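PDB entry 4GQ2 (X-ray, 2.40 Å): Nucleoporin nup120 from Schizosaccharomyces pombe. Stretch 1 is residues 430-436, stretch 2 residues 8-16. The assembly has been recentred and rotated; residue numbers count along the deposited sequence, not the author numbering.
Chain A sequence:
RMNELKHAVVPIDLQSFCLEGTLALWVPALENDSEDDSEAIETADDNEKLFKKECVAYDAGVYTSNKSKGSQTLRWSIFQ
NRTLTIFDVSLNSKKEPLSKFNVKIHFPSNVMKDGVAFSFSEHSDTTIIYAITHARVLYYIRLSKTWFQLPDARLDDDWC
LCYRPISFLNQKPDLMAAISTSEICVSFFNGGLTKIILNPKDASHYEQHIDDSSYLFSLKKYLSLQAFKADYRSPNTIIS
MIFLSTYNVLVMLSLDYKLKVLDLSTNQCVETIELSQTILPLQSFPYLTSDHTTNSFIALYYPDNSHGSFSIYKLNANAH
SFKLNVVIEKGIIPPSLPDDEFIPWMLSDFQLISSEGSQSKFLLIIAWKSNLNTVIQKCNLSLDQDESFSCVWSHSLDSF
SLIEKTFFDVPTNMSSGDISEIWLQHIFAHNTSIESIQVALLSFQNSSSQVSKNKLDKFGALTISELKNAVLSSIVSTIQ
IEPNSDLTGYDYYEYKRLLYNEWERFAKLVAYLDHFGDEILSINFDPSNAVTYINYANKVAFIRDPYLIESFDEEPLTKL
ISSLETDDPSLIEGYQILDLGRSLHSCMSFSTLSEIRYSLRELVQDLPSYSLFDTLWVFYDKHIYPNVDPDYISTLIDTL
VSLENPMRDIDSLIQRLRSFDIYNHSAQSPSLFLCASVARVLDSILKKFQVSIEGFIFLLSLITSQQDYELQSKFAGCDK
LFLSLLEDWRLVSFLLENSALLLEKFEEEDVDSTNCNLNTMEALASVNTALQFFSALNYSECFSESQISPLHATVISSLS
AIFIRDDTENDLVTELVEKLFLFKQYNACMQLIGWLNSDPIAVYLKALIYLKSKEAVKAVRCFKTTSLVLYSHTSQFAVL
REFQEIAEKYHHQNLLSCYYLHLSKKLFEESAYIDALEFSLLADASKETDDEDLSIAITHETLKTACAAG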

ATOM      1  N   HIS A 430       4.890   6.069  -5.653  1.00 72.55           N
ATOM      2  CA  HIS A 430       5.845   7.138  -5.922  1.00 82.04           C
ATOM      3  C   HIS A 430       5.312   8.537  -5.746  1.00 84.79           C
ATOM      4  O   HIS A 430       6.068   9.506  -5.847  1.00 89.36           O
ATOM      5  CB  HIS A 430       6.456   6.966  -7.306  1.00 82.75           C
ATOM      6  CG  HIS A 430       7.823   7.584  -7.439  1.00 87.87           C
ATOM      7  ND1 HIS A 430       8.054   8.677  -8.188  1.00109.60           N
ATOM      8  CD2 HIS A 430       9.043   7.232  -6.866  1.00 87.62           C
ATOM      9  CE1 HIS A 430       9.357   9.004  -8.110  1.00120.20           C
ATOM     10  NE2 HIS A 430       9.961   8.118  -7.300  1.00105.88           N
ATOM     11  N   ASN A 431       4.013   8.654  -5.471  1.00 72.08           N
ATOM     12  CA  ASN A 431       3.348   9.953  -5.313  1.00 67.70           C
ATOM     13  C   ASN A 431       3.184  10.740  -6.623  1.00 61.38           C
ATOM     14  O   ASN A 431       2.975  11.954  -6.612  1.00 52.81           O
ATOM     15  CB  ASN A 431       4.031  10.811  -4.233  1.00 80.90           C
ATOM     16  CG  ASN A 431       4.073  10.125  -2.878  1.00 96.33           C
ATOM     17  OD1 ASN A 431       4.449   8.957  -2.769  1.00 94.62           O
ATOM     18  ND2 ASN A 431       3.695  10.858  -1.832  1.00 94.51           N
ATOM     19  N   THR A 432       3.279  10.037  -7.748  1.00 53.52           N
ATOM     20  CA  THR A 432       2.962  10.616  -9.037  1.00 48.94           C
ATOM     21  C   THR A 432       1.459  10.433  -9.256  1.00 51.29           C
ATOM     22  O   THR A 432       0.830   9.615  -8.583  1.00 48.07           O
ATOM     23  CB  THR A 432       3.749   9.945 -10.190  1.00 49.66           C
ATOM     24  OG1 THR A 432       3.236   8.636 -10.426  1.00 46.77           O
ATOM     25  CG2 THR A 432       5.236   9.851  -9.876  1.00 51.71           C
ATOM     26  N   SER A 433       0.889  11.194 -10.190  1.00 41.78           N
ATOM     27  CA  SER A 433      -0.533  11.096 -10.505  1.00 43.78           C
ATOM     28  C   SER A 433      -0.853   9.819 -11.265  1.00 41.10           C
ATOM     29  O   SER A 433      -0.018   9.294 -12.000  1.00 41.26           O
ATOM     30  CB  SER A 433      -0.982  12.285 -11.352  1.00 49.66           C
ATOM     31  OG  SER A 433      -0.482  12.160 -12.679  1.00 52.55           O
ATOM     32  N   ILE A 434      -2.087   9.357 -11.099  1.00 39.17           N
ATOM     33  CA  ILE A 434      -2.625   8.232 -11.846  1.00 39.58           C
ATOM     34  C   ILE A 434      -2.628   8.503 -13.353  1.00 40.06           C
ATOM     35  O   ILE A 434      -2.359   7.594 -14.145  1.00 37.97           O
ATOM     36  CB  ILE A 434      -4.020   7.820 -11.299  1.00 44.26           C
ATOM     37  CG1 ILE A 434      -3.879   6.610 -10.370  1.00 44.91           C
ATOM     38  CG2 ILE A 434      -4.998   7.456 -12.411  1.00 45.33           C
ATOM     39  CD1 ILE A 434      -3.238   6.909  -9.032  1.00 56.90           C
ATOM     40  N   GLU A 435      -2.894   9.750 -13.743  1.00 35.89           N
ATOM     41  CA  GLU A 435      -2.966  10.089 -15.166  1.00 39.10           C
ATOM     42  C   GLU A 435      -1.654   9.845 -15.897  1.00 36.48           C
ATOM     43  O   GLU A 435      -1.658   9.296 -16.997  1.00 39.72           O
ATOM     44  CB  GLU A 435      -3.465  11.515 -15.393  1.00 38.32           C
ATOM     45  CG  GLU A 435      -4.960  11.679 -15.175  1.00 43.26           C
ATOM     46  CD  GLU A 435      -5.321  11.862 -13.711  1.00 45.45           C
ATOM     47  OE1 GLU A 435      -4.407  12.097 -12.889  1.00 46.26           O
ATOM     48  OE2 GLU A 435      -6.520  11.782 -13.380  1.00 42.62           O
ATOM     49  N   SER A 436      -0.540  10.223 -15.269  1.00 38.31           N
ATOM     50  CA  SER A 436       0.784  10.015 -15.854  1.00 37.24           C
ATOM     51  C   SER A 436       1.069   8.543 -16.135  1.00 35.88           C
ATOM     52  O   SER A 436       1.708   8.216 -17.134  1.00 37.29           O
ATOM     53  CB  SER A 436       1.873  10.613 -14.972  1.00 35.44           C
ATOM     54  OG  SER A 436       1.966   9.909 -13.755  1.00 41.06           O
TER
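Stretch 2 8-16: AVVPIDLQS

Stretch 2 packs against stretch 1 through a small, mixed contact, pinned by a single hydrogen bond, in which an aspartate takes up a free backbone amide at the start of a helix. Residues 8-11 form the end of a β-strand; the chain then leaves the extended course, and 14-16 adopt helical torsions without the regular bonds. The two segments run in roughly the same direction, so the contacts advance together from Asn431 and Pro11 to Ile434 and Gln15. Backbone approach is nearest where Pro11 faces Ser433, their CA atoms 5.4 Å apart. With its CB pointing toward stretch 1, Pro11 lays its compact ring against the loop that precedes the helix: Pro11 CG lies 3.6 Å from Asn431 O and Pro11 CB 4.1 Å from Ser433 CA.

Asp13 is the anchor. Asp13 OD2 accepts from Ile434 N at 2.9 Å, nearly linear at 169°, satisfying an amide in the first turn, where no earlier turn of the helix offers a carbonyl. Asp13 OD1 accepts from Ser16 N at 2.8 Å, so one carboxylate braces both stretches. Ser433 is the N-cap, Ser433 OG accepting from Ser436 N at 3.2 Å. Beyond the polar link, Ile434 CD1 reaches Gln15 CB at 3.8 Å, aliphatic carbon on aliphatic carbon. Glu435 OE1 comes within 3.6 Å of Asp13 CB, yet lies 4.4 Å from Asp13 OD2, which places two carboxylates of like charge close together with no bond between them.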

ATOM      1  N   ALA A   8       3.660  18.205   2.465  1.00 53.11           N
ATOM      2  CA  ALA A   8       2.949  16.968   2.204  1.00 54.65           C
ATOM      3  C   ALA A   8       2.241  17.129   0.868  1.00 49.07           C
ATOM      4  O   ALA A   8       1.460  18.056   0.691  1.00 47.74           O
ATOM      5  CB  ALA A   8       1.946  16.696   3.311  1.00 60.22           C
ATOM      6  N   VAL A   9       2.525  16.223  -0.062  1.00 44.52           N
ATOM      7  CA  VAL A   9       2.018  16.301  -1.425  1.00 42.56           C
ATOM      8  C   VAL A   9       0.893  15.290  -1.645  1.00 43.14           C
ATOM      9  O   VAL A   9       1.032  14.119  -1.299  1.00 37.44           O
ATOM     10  CB  VAL A   9       3.155  16.037  -2.451  1.00 44.64           C
ATOM     11  CG1 VAL A   9       2.620  16.058  -3.874  1.00 48.22           C
ATOM     12  CG2 VAL A   9       4.271  17.064  -2.309  1.00 44.54           C
ATOM     13  N   VAL A  10      -0.216  15.742  -2.222  1.00 39.64           N
ATOM     14  CA  VAL A  10      -1.287  14.836  -2.636  1.00 38.78           C
ATOM     15  C   VAL A  10      -1.625  15.086  -4.108  1.00 43.37           C
ATOM     16  O   VAL A  10      -1.964  16.208  -4.484  1.00 39.12           O
ATOM     17  CB  VAL A  10      -2.556  14.967  -1.756  1.00 38.37           C
ATOM     18  CG1 VAL A  10      -3.600  13.928  -2.146  1.00 36.85           C
ATOM     19  CG2 VAL A  10      -2.210  14.806  -0.292  1.00 35.70           C
ATOM     20  N   PRO A  11      -1.504  14.044  -4.954  1.00 36.99           N
ATOM     21  CA  PRO A  11      -1.885  14.197  -6.342  1.00 31.30           C
ATOM     22  C   PRO A  11      -3.376  14.472  -6.432  1.00 32.84           C
ATOM     23  O   PRO A  11      -4.147  13.961  -5.622  1.00 35.86           O
ATOM     24  CB  PRO A  11      -1.568  12.820  -6.948  1.00 31.91           C
ATOM     25  CG  PRO A  11      -0.534  12.240  -6.056  1.00 34.27           C
ATOM     26  CD  PRO A  11      -0.936  12.712  -4.688  1.00 37.39           C
ATOM     27  N   ILE A  12      -3.772  15.279  -7.405  1.00 33.67           N
ATOM     28  CA  ILE A  12      -5.177  15.590  -7.611  1.00 35.72           C
ATOM     29  C   ILE A  12      -5.750  14.616  -8.640  1.00 35.41           C
ATOM     30  O   ILE A  12      -5.898  14.934  -9.824  1.00 40.43           O
ATOM     31  CB  ILE A  12      -5.375  17.053  -8.037  1.00 36.92           C
ATOM     32  CG1 ILE A  12      -4.818  17.975  -6.968  1.00 42.00           C
ATOM     33  CG2 ILE A  12      -6.847  17.361  -8.245  1.00 40.17           C
ATOM     34  CD1 ILE A  12      -4.685  19.405  -7.421  1.00 51.32           C
ATOM     35  N   ASP A  13      -6.036  13.411  -8.163  1.00 29.26           N
ATOM     36  CA  ASP A  13      -6.688  12.398  -8.952  1.00 32.60           C
ATOM     37  C   ASP A  13      -7.701  11.693  -8.057  1.00 39.48           C
ATOM     38  O   ASP A  13      -7.658  11.850  -6.831  1.00 38.67           O
ATOM     39  CB  ASP A  13      -5.675  11.439  -9.607  1.00 26.26           C
ATOM     40  CG  ASP A  13      -4.797  10.692  -8.603  1.00 38.08           C
ATOM     41  OD1 ASP A  13      -5.281  10.261  -7.536  1.00 44.17           O
ATOM     42  OD2 ASP A  13      -3.603  10.495  -8.906  1.00 41.04           O
ATOM     43  N   LEU A  14      -8.627  10.959  -8.672  1.00 33.60           N
ATOM     44  CA  LEU A  14      -9.712  10.302  -7.945  1.00 36.13           C
ATOM     45  C   LEU A  14      -9.199   9.335  -6.879  1.00 35.98           C
ATOM     46  O   LEU A  14      -9.685   9.328  -5.741  1.00 40.20           O
ATOM     47  CB  LEU A  14     -10.645   9.586  -8.931  1.00 35.61           C
ATOM     48  CG  LEU A  14     -11.871  10.354  -9.451  1.00 38.07           C
ATOM     49  CD1 LEU A  14     -11.541  11.734 -10.015  1.00 37.61           C
ATOM     50  CD2 LEU A  14     -12.590   9.518 -10.495  1.00 43.33           C
ATOM     51  N   GLN A  15      -8.199   8.543  -7.256  1.00 36.94           N
ATOM     52  CA  GLN A  15      -7.614   7.527  -6.385  1.00 36.67           C
ATOM     53  C   GLN A  15      -7.038   8.107  -5.086  1.00 41.96           C
ATOM     54  O   GLN A  15      -7.305   7.580  -4.004  1.00 45.37           O
ATOM     55  CB  GLN A  15      -6.545   6.733  -7.147  1.00 44.17           C
ATOM     56  CG  GLN A  15      -6.048   5.466  -6.456  1.00 58.06           C
ATOM     57  CD  GLN A  15      -7.135   4.424  -6.217  1.00 54.67           C
ATOM     58  OE1 GLN A  15      -8.124   4.334  -6.956  1.00 51.82           O
ATOM     59  NE2 GLN A  15      -6.948   3.623  -5.178  1.00 49.93           N
ATOM     60  N   SER A  16      -6.268   9.192  -5.195  1.00 34.13           N
ATOM     61  CA  SER A  16      -5.576   9.764  -4.037  1.00 37.07           C
ATOM     62  C   SER A  16      -6.531  10.431  -3.059  1.00 38.27           C
ATOM     63  O   SER A  16      -6.221  10.558  -1.877  1.00 37.94           O
ATOM     64  CB  SER A  16      -4.501  10.768  -4.465  1.00 38.91           C
ATOM     65  OG  SER A  16      -3.506  10.155  -5.268  1.00 41.08           O
TER